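Local coordinates for uncharacterized protein with cystatin-like fold (Methylibium petroleiphilum PM1, PDB 3G16) that is of unknown function but has the cystatin-like (NTF2-type) fold of a SnoaL-like domain protein and probably binds a small molecule in the pocket of that fold, at residues Arg17-Tyr20 / Asp21-Glu25; Ala55-Ile58 / Ala59-Arg63; Gly138-Tyr142 / Ala143-Tyr147. All blocks are in the same frame, centred on the assembly; numbering follows the deposited sequence.

Contact 1 and contact 2 sit side by side, with centres 12 Å apart, on two helices of the SnoaL-like domain. They meet directly. Tyr19 OH of contact 1 is 3.0 Å from Trp62 NE1 of contact 2, a probable hydrogen bond, and Cys23 SG packs 3.7 Å from Trp62 CD1. Both border the same kind of site: the side chains of Tyr20 and Trp62 each come within about 3 Å of a bound unknown ligand. Contact 3 is separate. It lies in the loop after strand 134-135, with its centre 28 Å from that of contact 1 and 23 Å from that of contact 2, and Tyr147 stays about 13 Å from such a ligand.

Contact 1. Residues Arg17-Tyr20 / Asp21-Glu25; sequences RTYY and DGCNE
Asp21 N bonds to Arg17 O at 2.9 Å, one helical turn back along helix 9-24. The carboxylate turns back the same way, and Asp21 OD1 ends 3.2 Å from Arg17 O. Both are acceptors, so this approach is not a bond. Gly22 N follows the helical pattern and bonds to Thr18 O.

Cys23 brings the main side-chain contact. Its N bonds to Tyr19 O at 2.8 Å, in the carbonyl plane. Its SG stands beside its own backbone N (chi1 -70°), which places the sulfur over one face of the Tyr19 ring. SG is 3.9 Å from the ring centroid, 29° off the ring normal, and leans toward the CE1 side, with Tyr19 CE1 at 3.5 Å. Asn24 N then makes a nearly straight bond to Tyr20 O, 3.0 Å at 169°. The Tyr20 side chain comes near the unknown ligand, and its OH bonds to Glu106. Asn24 OD1 accepts the backbone N-H of Trp73 on strand 71-81, and Asn24 O accepts Arg153 of the second subunit.

The sulfur-aromatic contact covers one face of Tyr19 with a polarisable, largely apolar atom. Phe35 meets the same residue edge-to-face. Together they probably limit how far the Tyr19 ring can turn, in a helix that probably helps line the pocket of an NTF2-type domain.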
loop_
_atom_site.group_PDB
_atom_site.type_symbol
_atom_site.label_atom_id
_atom_site.label_comp_id
_atom_site.label_asym_id
_atom_site.label_seq_id
_atom_site.Cartn_x
_atom_site.Cartn_y
_atom_site.Cartn_z
ATOM N N ARG A 17 12.668 -7.985 -7.342
ATOM C CA ARG A 17 12.768 -9.380 -6.989
ATOM C C ARG A 17 14.175 -9.709 -6.388
ATOM O O ARG A 17 14.309 -10.580 -5.501
ATOM C CB ARG A 17 12.476 -10.274 -8.191
ATOM C CG ARG A 17 11.012 -10.166 -8.657
ATOM C CD ARG A 17 10.641 -11.313 -9.627
ATOM N NE ARG A 17 9.268 -11.180 -10.095
ATOM C CZ ARG A 17 8.166 -11.553 -9.438
ATOM N NH1 ARG A 17 8.203 -12.130 -8.221
ATOM N NH2 ARG A 17 6.991 -11.355 -10.023
ATOM N N THR A 18 15.218 -9.046 -6.906
ATOM C CA THR A 18 16.541 -9.230 -6.352
ATOM C C THR A 18 16.545 -8.792 -4.863
ATOM O O THR A 18 17.147 -9.390 -4.001
ATOM C CB THR A 18 17.603 -8.444 -7.116
ATOM O OG1 THR A 18 17.620 -8.918 -8.472
ATOM C CG2 THR A 18 18.999 -8.639 -6.492
ATOM N N TYR A 19 15.871 -7.678 -4.583
ATOM C CA TYR A 19 15.771 -7.129 -3.246
ATOM C C TYR A 19 15.132 -8.157 -2.297
ATOM O O TYR A 19 15.656 -8.448 -1.247
ATOM C CB TYR A 19 14.996 -5.789 -3.266
ATOM C CG TYR A 19 14.519 -5.300 -1.928
ATOM C CD1 TYR A 19 15.387 -5.129 -0.843
ATOM C CD2 TYR A 19 13.225 -4.924 -1.782
ATOM C CE1 TYR A 19 14.912 -4.672 0.375
ATOM C CE2 TYR A 19 12.737 -4.457 -0.564
ATOM C CZ TYR A 19 13.594 -4.346 0.515
ATOM O OH TYR A 19 13.078 -3.837 1.711
ATOM N N TYR A 20 13.951 -8.642 -2.691
ATOM C CA TYR A 20 13.243 -9.644 -1.867
ATOM C C TYR A 20 14.056 -10.919 -1.704
ATOM O O TYR A 20 14.077 -11.501 -0.646
ATOM C CB TYR A 20 11.821 -9.894 -2.397
ATOM C CG TYR A 20 10.789 -8.911 -1.880
ATOM C CD1 TYR A 20 10.806 -7.616 -2.276
ATOM C CD2 TYR A 20 9.817 -9.318 -0.999
ATOM C CE1 TYR A 20 9.881 -6.663 -1.766
ATOM C CE2 TYR A 20 8.837 -8.439 -0.512
ATOM C CZ TYR A 20 8.912 -7.095 -0.891
ATOM O OH TYR A 20 7.940 -6.218 -0.369
ATOM N N ASP A 21 14.742 -11.342 -2.761
ATOM C CA ASP A 21 15.649 -12.500 -2.653
ATOM C C ASP A 21 16.683 -12.222 -1.575
ATOM O O ASP A 21 16.976 -13.028 -0.725
ATOM C CB ASP A 21 16.354 -12.790 -3.961
ATOM C CG ASP A 21 15.453 -13.436 -5.013
ATOM O OD1 ASP A 21 14.288 -13.697 -4.761
ATOM O OD2 ASP A 21 15.995 -13.629 -6.157
ATOM N N GLY A 22 17.295 -11.061 -1.670
ATOM C CA GLY A 22 18.309 -10.666 -0.709
ATOM C C GLY A 22 17.789 -10.615 0.713
ATOM O O GLY A 22 18.487 -10.980 1.658
ATOM N N CYS A 23 16.567 -10.120 0.864
ATOM C CA CYS A 23 15.924 -10.142 2.180
ATOM C C CYS A 23 15.842 -11.570 2.716
ATOM O O CYS A 23 16.301 -11.862 3.810
ATOM C CB CYS A 23 14.495 -9.582 2.112
ATOM S SG CYS A 23 14.413 -7.777 1.820
ATOM N N ASN A 24 15.275 -12.487 1.921
ATOM C CA ASN A 24 15.130 -13.865 2.410
ATOM C C ASN A 24 16.453 -14.554 2.661
ATOM O O ASN A 24 16.569 -15.387 3.550
ATOM C CB ASN A 24 14.214 -14.689 1.499
ATOM C CG ASN A 24 12.792 -14.237 1.603
ATOM O OD1 ASN A 24 12.414 -13.694 2.650
ATOM N ND2 ASN A 24 11.989 -14.439 0.568
ATOM N N GLU A 25 17.464 -14.172 1.876
ATOM C CA GLU A 25 18.804 -14.752 1.967
ATOM C C GLU A 25 19.660 -14.076 3.033
ATOM O O GLU A 25 20.828 -14.493 3.233
ATOM C CB GLU A 25 19.501 -14.683 0.590
ATOM C CG GLU A 25 18.897 -15.598 -0.461
ATOM C CD GLU A 25 19.310 -15.338 -1.900
ATOM O OE1 GLU A 25 19.856 -14.263 -2.174
ATOM O OE2 GLU A 25 18.997 -16.204 -2.745
#

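Contact 2. Residues Ala55-Ile58 / Ala59-Arg63; sequences AAQI and AHRWR
Ile58 and Trp62 lie side by side, one turn apart on helix 55-69, and point the same way. This is the tight, buried part of the contact. Ile58 CG2 is 3.6 Å from Trp62 NE1 and 3.8 Å from Trp62 CD1, so the methyl branch presses on the pyrrole part of the indole. The branch reaches it because CG2 lies anti to the Ile58 backbone N, with CG1 beside that N and anti to the carbonyl carbon (chi1 -66°). Ile58 O lies over a face of the indole, 3.5 Å from Trp62 CD1, and also accepts Trp62 N at 3.0 Å. Ala59, also buried, sets its CB 3.5 Å from Ala55 O.

The other side is looser and faces solvent more. Arg61 runs extended from CG to NE past the backbone oxygen Gln57 O, which also accepts Arg61 N. Its CG is 3.3 Å from Gln57 O. Its guanidinium then lays one face over the Gln57 aliphatic chain, CB being 3.9 Å from the plane and toward its rim. An alanine in place of Arg61 would strip this cover from Gln57 and would probably leave its side chain freer to turn. His60 is exposed and reaches away to Glu28 through ND1.

The buried side faces the rest of the domain. Ala59 packs on helix 28-32, and Ile58 on Phe35 and Phe52. Trp62 meets Phe52 and Trp73 edge-to-face and faces Tyr19 and Cys23. The helix thus packs against helices 9-24 and 28-32 and strands 35-36 and 52-53.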
loop_
_atom_site.group_PDB
_atom_site.type_symbol
_atom_site.label_atom_id
_atom_site.label_comp_id
_atom_site.label_asym_id
_atom_site.label_seq_id
_atom_site.Cartn_x
_atom_site.Cartn_y
_atom_site.Cartn_z
ATOM N N ALA A 55 20.616 2.578 2.483
ATOM C CA ALA A 55 20.574 1.203 2.030
ATOM C C ALA A 55 21.214 0.229 3.016
ATOM O O ALA A 55 20.735 -0.891 3.204
ATOM C CB ALA A 55 21.291 1.126 0.664
ATOM N N ALA A 56 22.368 0.621 3.573
ATOM C CA ALA A 56 23.094 -0.291 4.467
ATOM C C ALA A 56 22.272 -0.607 5.706
ATOM O O ALA A 56 22.365 -1.689 6.274
ATOM C CB ALA A 56 24.468 0.322 4.870
ATOM N N GLN A 57 21.512 0.367 6.158
ATOM C CA GLN A 57 20.674 0.212 7.344
ATOM C C GLN A 57 19.463 -0.669 7.059
ATOM O O GLN A 57 19.076 -1.517 7.878
ATOM C CB GLN A 57 20.240 1.568 7.873
ATOM C CG GLN A 57 21.352 2.314 8.619
ATOM C CD GLN A 57 22.626 2.506 7.798
ATOM O OE1 GLN A 57 22.658 3.358 6.854
ATOM N NE2 GLN A 57 23.669 1.726 8.108
ATOM N N ILE A 58 18.819 -0.466 5.909
ATOM C CA ILE A 58 17.720 -1.332 5.516
ATOM C C ILE A 58 18.236 -2.759 5.497
ATOM O O ILE A 58 17.622 -3.657 6.082
ATOM C CB ILE A 58 17.220 -0.895 4.105
ATOM C CG1 ILE A 58 16.593 0.513 4.134
ATOM C CG2 ILE A 58 16.223 -1.918 3.569
ATOM C CD1 ILE A 58 16.343 1.123 2.728
ATOM N N ALA A 59 19.381 -2.998 4.846
ATOM C CA ALA A 59 19.912 -4.334 4.691
ATOM C C ALA A 59 20.269 -4.975 6.033
ATOM O O ALA A 59 19.965 -6.142 6.285
ATOM C CB ALA A 59 21.147 -4.302 3.732
ATOM N N HIS A 60 20.918 -4.195 6.906
ATOM C CA HIS A 60 21.332 -4.727 8.199
ATOM C C HIS A 60 20.118 -5.135 9.026
ATOM O O HIS A 60 20.124 -6.194 9.691
ATOM C CB HIS A 60 22.173 -3.682 8.948
ATOM C CG HIS A 60 22.741 -4.200 10.228
ATOM N ND1 HIS A 60 23.506 -5.347 10.239
ATOM C CD2 HIS A 60 22.748 -3.720 11.496
ATOM C CE1 HIS A 60 23.950 -5.560 11.467
ATOM N NE2 HIS A 60 23.475 -4.616 12.252
ATOM N N ARG A 61 19.081 -4.296 9.005
ATOM C CA ARG A 61 17.919 -4.550 9.836
ATOM C C ARG A 61 17.124 -5.752 9.331
ATOM O O ARG A 61 16.676 -6.569 10.126
ATOM C CB ARG A 61 17.114 -3.255 10.004
ATOM C CG ARG A 61 17.932 -2.225 10.867
ATOM C CD ARG A 61 17.437 -0.834 10.846
ATOM N NE ARG A 61 18.483 0.069 11.307
ATOM C CZ ARG A 61 18.333 1.395 11.398
ATOM N NH1 ARG A 61 17.146 1.969 11.239
ATOM N NH2 ARG A 61 19.367 2.153 11.739
ATOM N N TRP A 62 17.030 -5.927 8.018
ATOM C CA TRP A 62 16.358 -7.131 7.520
ATOM C C TRP A 62 17.221 -8.360 7.792
ATOM O O TRP A 62 16.679 -9.411 8.108
ATOM C CB TRP A 62 15.991 -7.042 6.063
ATOM C CG TRP A 62 14.989 -6.025 5.687
ATOM C CD1 TRP A 62 14.963 -5.330 4.522
ATOM C CD2 TRP A 62 13.839 -5.566 6.441
ATOM N NE1 TRP A 62 13.892 -4.484 4.476
ATOM C CE2 TRP A 62 13.182 -4.613 5.635
ATOM C CE3 TRP A 62 13.274 -5.866 7.700
ATOM C CZ2 TRP A 62 12.021 -3.961 6.037
ATOM C CZ3 TRP A 62 12.085 -5.208 8.080
ATOM C CH2 TRP A 62 11.503 -4.252 7.255
ATOM N N ARG A 63 18.556 -8.281 7.716
ATOM C CA ARG A 63 19.373 -9.419 8.051
ATOM C C ARG A 63 19.106 -9.824 9.512
ATOM O O ARG A 63 18.951 -11.017 9.814
ATOM C CB ARG A 63 20.832 -9.083 7.879
ATOM C CG ARG A 63 21.728 -10.231 8.340
ATOM C CD ARG A 63 23.076 -9.776 8.494
ATOM N NE ARG A 63 23.931 -10.757 9.114
ATOM C CZ ARG A 63 25.048 -10.403 9.705
ATOM N NH1 ARG A 63 25.371 -9.096 9.768
ATOM N NH2 ARG A 63 25.822 -11.336 10.245
#

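Contact 3. Residues Gly138-Tyr142 / Ala143-Tyr147; sequences GDFDY and AGRGY
Phe140 points the edge of its ring at one face of Tyr147, with CE2 3.7 Å from Tyr147 CE1. This T-shaped pair has planes 71° apart. Tyr142 makes an offset edge-to-face pair with the same ring, its CD1 3.4 Å from Tyr147 CD2 and the planes at 75°. One face of Tyr142 is covered by Phe140 CD2. Phe140 CZ also sits 3.6 Å from the Arg145 guanidinium plane, over its centre. The Arg145 chain folds back at chi2 and chi3, which brings the guanidinium round to the ring. Its NH2 goes on to a salt bridge with Glu119.

The backbone turns back on itself at Asp141-Gly146. Asp141 OD1 accepts Gly144 N at 3.0 Å, from 53° out of the carboxylate plane. Asp141 O accepts Arg145 N at 2.9 Å. A water bridges Asp141 OD1 and Ala143 N. A side chain on Gly144 would run into Asp141 OD2.

Tyr147 OH bonds to Glu90 of the second subunit, and Arg103 of that subunit makes a cation-pi contact with Tyr142. The aromatic cluster therefore lies at the dimer interface. The backbone makes one helix-like turn, with a type I beta turn from Ala143 to Gly146. Asp141 opens the turn with an Asx motif. A Schellman motif closes it: Tyr147 N bonds to Tyr142 O at 3.0 Å, Gly146 N to Ala143 O at 3.2 Å, and Gly146 has positive phi.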
loop_
_atom_site.group_PDB
_atom_site.type_symbol
_atom_site.label_atom_id
_atom_site.label_comp_id
_atom_site.label_asym_id
_atom_site.label_seq_id
_atom_site.Cartn_x
_atom_site.Cartn_y
_atom_site.Cartn_z
ATOM N N GLY A 138 6.105 7.075 10.020
ATOM C CA GLY A 138 7.093 7.663 10.906
ATOM C C GLY A 138 8.224 8.334 10.144
ATOM O O GLY A 138 8.775 7.797 9.180
ATOM N N ASP A 139 8.583 9.523 10.593
ATOM C CA ASP A 139 9.693 10.293 10.034
ATOM C C ASP A 139 9.505 10.849 8.618
ATOM O O ASP A 139 10.448 11.429 8.052
ATOM C CB ASP A 139 11.029 9.528 10.114
ATOM C CG ASP A 139 11.467 9.259 11.542
ATOM O OD1 ASP A 139 11.735 10.203 12.286
ATOM O OD2 ASP A 139 11.566 8.067 11.899
ATOM N N PHE A 140 8.340 10.637 8.039
ATOM C CA PHE A 140 8.108 11.086 6.654
ATOM C C PHE A 140 7.733 12.568 6.655
ATOM O O PHE A 140 6.843 12.988 7.431
ATOM C CB PHE A 140 7.040 10.228 6.006
ATOM C CG PHE A 140 6.859 10.506 4.560
ATOM C CD1 PHE A 140 7.691 9.902 3.646
ATOM C CD2 PHE A 140 5.908 11.393 4.113
ATOM C CE1 PHE A 140 7.581 10.174 2.322
ATOM C CE2 PHE A 140 5.780 11.655 2.775
ATOM C CZ PHE A 140 6.655 11.049 1.864
ATOM N N ASP A 141 8.418 13.359 5.829
ATOM C CA ASP A 141 8.193 14.801 5.802
ATOM C C ASP A 141 6.992 15.136 4.930
ATOM O O ASP A 141 7.110 15.625 3.812
ATOM C CB ASP A 141 9.463 15.459 5.274
ATOM C CG ASP A 141 9.366 16.965 5.198
ATOM O OD1 ASP A 141 8.469 17.536 5.858
ATOM O OD2 ASP A 141 10.169 17.507 4.376
ATOM N N TYR A 142 5.810 14.855 5.452
ATOM C CA TYR A 142 4.606 15.127 4.677
ATOM C C TYR A 142 4.507 16.567 4.168
ATOM O O TYR A 142 4.182 16.790 3.032
ATOM C CB TYR A 142 3.351 14.775 5.496
ATOM C CG TYR A 142 3.126 13.282 5.632
ATOM C CD1 TYR A 142 2.603 12.570 4.568
ATOM C CD2 TYR A 142 3.502 12.562 6.765
ATOM C CE1 TYR A 142 2.428 11.192 4.625
ATOM C CE2 TYR A 142 3.315 11.180 6.821
ATOM C CZ TYR A 142 2.794 10.510 5.740
ATOM O OH TYR A 142 2.604 9.149 5.813
ATOM N N ALA A 143 4.751 17.514 5.071
ATOM C CA ALA A 143 4.647 18.914 4.699
ATOM C C ALA A 143 5.623 19.283 3.568
ATOM O O ALA A 143 5.235 19.830 2.536
ATOM C CB ALA A 143 4.874 19.787 5.926
ATOM N N GLY A 144 6.878 18.888 3.732
ATOM C CA GLY A 144 7.893 19.245 2.761
ATOM C C GLY A 144 7.735 18.515 1.434
ATOM O O GLY A 144 8.168 18.984 0.386
ATOM N N ARG A 145 7.089 17.358 1.465
ATOM C CA ARG A 145 6.871 16.579 0.270
ATOM C C ARG A 145 5.595 16.942 -0.480
ATOM O O ARG A 145 5.249 16.306 -1.482
ATOM C CB ARG A 145 6.883 15.079 0.637
ATOM C CG ARG A 145 8.272 14.606 0.970
ATOM C CD ARG A 145 9.109 14.352 -0.269
ATOM N NE ARG A 145 8.620 13.168 -0.975
ATOM C CZ ARG A 145 9.026 11.913 -0.732
ATOM N NH1 ARG A 145 9.944 11.660 0.167
ATOM N NH2 ARG A 145 8.476 10.902 -1.406
ATOM N N GLY A 146 4.862 17.933 0.039
ATOM C CA GLY A 146 3.690 18.393 -0.687
ATOM C C GLY A 146 2.411 17.627 -0.430
ATOM O O GLY A 146 1.427 17.812 -1.132
ATOM N N TYR A 147 2.429 16.754 0.577
ATOM C CA TYR A 147 1.243 16.031 0.968
ATOM C C TYR A 147 0.375 16.948 1.841
ATOM O O TYR A 147 0.870 17.810 2.565
ATOM C CB TYR A 147 1.607 14.805 1.824
ATOM C CG TYR A 147 2.193 13.593 1.118
ATOM C CD1 TYR A 147 3.324 13.653 0.344
ATOM C CD2 TYR A 147 1.601 12.351 1.282
ATOM C CE1 TYR A 147 3.822 12.558 -0.289
ATOM C CE2 TYR A 147 2.102 11.228 0.676
ATOM C CZ TYR A 147 3.226 11.316 -0.110
ATOM O OH TYR A 147 3.765 10.220 -0.753
HETATM O O HOH W 1 5.892 17.187 7.854
#